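Local coordinates for escrt-iii (Sulfolobus solfataricus, PDB 2XVC), which probably acts in archaeal cell division as an ESCRT-III subunit recruited to membranes, here represented by its winged-helix domain, at residues I10-L16 with L45-L49. Sequence-based numbering, arbitrary orientation.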
loop_
_atom_site.group_PDB
_atom_site.type_symbol
_atom_site.label_atom_id
_atom_site.label_comp_id
_atom_site.label_asym_id
_atom_site.label_seq_id
_atom_site.Cartn_x
_atom_site.Cartn_y
_atom_site.Cartn_z
ATOM N N ILE A 10 7.407 -7.144 2.173
ATOM C CA ILE A 10 7.182 -7.066 0.736
ATOM C C ILE A 10 7.914 -5.856 0.156
ATOM O O ILE A 10 8.322 -4.959 0.893
ATOM C CB ILE A 10 5.670 -7.031 0.374
ATOM C CG1 ILE A 10 4.961 -5.868 1.079
ATOM C CG2 ILE A 10 4.997 -8.389 0.676
ATOM C CD1 ILE A 10 3.596 -5.548 0.494
ATOM N N THR A 11 8.085 -5.844 -1.164
ATOM C CA THR A 11 8.734 -4.729 -1.853
ATOM C C THR A 11 7.704 -3.673 -2.264
ATOM O O THR A 11 6.501 -3.955 -2.334
ATOM C CB THR A 11 9.462 -5.206 -3.122
ATOM O OG1 THR A 11 8.501 -5.730 -4.045
ATOM C CG2 THR A 11 10.503 -6.292 -2.789
ATOM N N GLU A 12 8.187 -2.466 -2.553
ATOM C CA GLU A 12 7.345 -1.387 -3.060
ATOM C C GLU A 12 6.617 -1.797 -4.335
ATOM O O GLU A 12 5.445 -1.461 -4.521
ATOM C CB GLU A 12 8.182 -0.137 -3.323
ATOM C CG GLU A 12 8.802 0.459 -2.073
ATOM C CD GLU A 12 9.744 1.616 -2.369
ATOM O OE1 GLU A 12 9.615 2.238 -3.448
ATOM O OE2 GLU A 12 10.610 1.906 -1.509
ATOM N N ARG A 13 7.327 -2.527 -5.198
ATOM C CA ARG A 13 6.798 -3.013 -6.471
ATOM C C ARG A 13 5.631 -3.974 -6.253
ATOM O O ARG A 13 4.614 -3.887 -6.946
ATOM C CB ARG A 13 7.911 -3.691 -7.292
ATOM C CG ARG A 13 7.510 -4.072 -8.718
ATOM C CD ARG A 13 7.476 -2.845 -9.624
ATOM N NE ARG A 13 6.393 -2.917 -10.607
ATOM C CZ ARG A 13 5.947 -1.880 -11.316
ATOM N NH1 ARG A 13 6.485 -0.674 -11.163
ATOM N NH2 ARG A 13 4.955 -2.047 -12.184
ATOM N N GLU A 14 5.790 -4.883 -5.291
ATOM C CA GLU A 14 4.724 -5.810 -4.915
ATOM C C GLU A 14 3.483 -5.070 -4.421
ATOM O O GLU A 14 2.366 -5.378 -4.841
ATOM C CB GLU A 14 5.212 -6.804 -3.858
ATOM C CG GLU A 14 6.030 -7.950 -4.441
ATOM C CD GLU A 14 6.691 -8.809 -3.377
ATOM O OE1 GLU A 14 7.322 -8.254 -2.448
ATOM O OE2 GLU A 14 6.577 -10.048 -3.476
ATOM N N LEU A 15 3.679 -4.082 -3.552
ATOM C CA LEU A 15 2.545 -3.306 -3.055
ATOM C C LEU A 15 1.846 -2.551 -4.187
ATOM O O LEU A 15 0.615 -2.564 -4.273
ATOM C CB LEU A 15 2.951 -2.361 -1.921
ATOM C CG LEU A 15 1.781 -1.588 -1.291
ATOM C CD1 LEU A 15 0.738 -2.539 -0.725
ATOM C CD2 LEU A 15 2.269 -0.627 -0.223
ATOM N N LEU A 16 2.634 -1.923 -5.065
ATOM C CA LEU A 16 2.083 -1.163 -6.188
ATOM C C LEU A 16 1.319 -2.072 -7.140
ATOM O O LEU A 16 0.233 -1.724 -7.588
ATOM C CB LEU A 16 3.185 -0.401 -6.938
ATOM C CG LEU A 16 2.751 0.478 -8.119
ATOM C CD1 LEU A 16 1.817 1.587 -7.667
ATOM C CD2 LEU A 16 3.960 1.068 -8.832
ATOM N N LEU A 45 5.880 1.745 3.154
ATOM C CA LEU A 45 5.948 1.468 1.712
ATOM C C LEU A 45 5.091 2.429 0.886
ATOM O O LEU A 45 5.496 2.843 -0.204
ATOM C CB LEU A 45 5.572 0.013 1.399
ATOM C CG LEU A 45 6.493 -1.100 1.913
ATOM C CD1 LEU A 45 5.789 -2.442 1.867
ATOM C CD2 LEU A 45 7.816 -1.148 1.145
ATOM N N LEU A 46 3.914 2.783 1.402
ATOM C CA LEU A 46 3.039 3.743 0.727
ATOM C C LEU A 46 3.683 5.115 0.632
ATOM O O LEU A 46 3.566 5.784 -0.393
ATOM C CB LEU A 46 1.694 3.876 1.443
ATOM C CG LEU A 46 0.627 2.802 1.245
ATOM C CD1 LEU A 46 -0.507 3.062 2.221
ATOM C CD2 LEU A 46 0.116 2.779 -0.192
ATOM N N GLU A 47 4.348 5.532 1.711
ATOM C CA GLU A 47 5.035 6.823 1.745
ATOM C C GLU A 47 6.149 6.904 0.709
ATOM O O GLU A 47 6.297 7.928 0.048
ATOM C CB GLU A 47 5.580 7.136 3.144
ATOM C CG GLU A 47 4.501 7.388 4.202
ATOM C CD GLU A 47 3.569 8.557 3.874
ATOM O OE1 GLU A 47 3.913 9.415 3.030
ATOM O OE2 GLU A 47 2.478 8.617 4.476
ATOM N N ALA A 48 6.911 5.822 0.563
ATOM C CA ALA A 48 7.979 5.757 -0.436
ATOM C C ALA A 48 7.428 5.810 -1.864
ATOM O O ALA A 48 8.008 6.474 -2.727
ATOM C CB ALA A 48 8.840 4.518 -0.230
ATOM N N LEU A 49 6.307 5.125 -2.101
ATOM C CA LEU A 49 5.604 5.192 -3.387
ATOM C C LEU A 49 5.076 6.599 -3.672
ATOM O O LEU A 49 5.192 7.095 -4.792
ATOM C CB LEU A 49 4.451 4.181 -3.439
ATOM C CG LEU A 49 4.813 2.696 -3.554
ATOM C CD1 LEU A 49 3.566 1.826 -3.421
ATOM C CD2 LEU A 49 5.541 2.406 -4.867
#
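The carboxylate of Glu12 lies with one face over the methyl of Ala48: OE2 comes to 3.4 Å from Ala48 CB, and the methyl sits under OE2, against the flat face of the group rather than at its edge. Its other oxygen, OE1, forms a salt bridge to Lys52, just beyond helix 39-51. This is where the first helix of the winged-helix domain, 12-21, crosses its third, 39-51, almost perpendicularly, at 88° with the local axes 9.8 Å apart. With CG turned away from the carbonyl carbon (chi1 -64°) and the rest of the chain extended, Glu12 passes the near side of helix 39-51 crosswise to its axis, laying CG 3.7 Å from Leu45 CD2. With an alanine here, Lys52 would probably lose its carboxylate mate, and the Ala48 methyl and Leu45 CD2 would lose part of their cover.

Leu45 sets its forked end against the junction where the loop at Ile10 runs into helix 12-21. While CD2 meets Glu12, CD1 goes the other way, to Ile10 CG1 at 3.6 Å. Deeper in, Leu15 works through a single methyl: its CG is anti to the backbone N (chi1 -176°), and CD2 drops onto Leu45 CB at 3.7 Å while also touching Leu46 CD2 and Leu49 CD1. Leu49 brings both methyls up to the carbonyl oxygen of Glu12, which is already taken by the backbone N of Leu16. Phe31 of helix 28-35 packs on Ile10 and Leu15, Ile55 of strand 55-58 on Leu16, Leu46 and Leu49, and the bound peptide adds apolar side chains against Leu16 and Leu46. Thr11 and Glu14 start the helix with a capping box: Glu14 N donates to Thr11 OG1, and Thr11 N returns a nearly straight bond of 2.8 Å to the anti lone pair of Glu14 OE1.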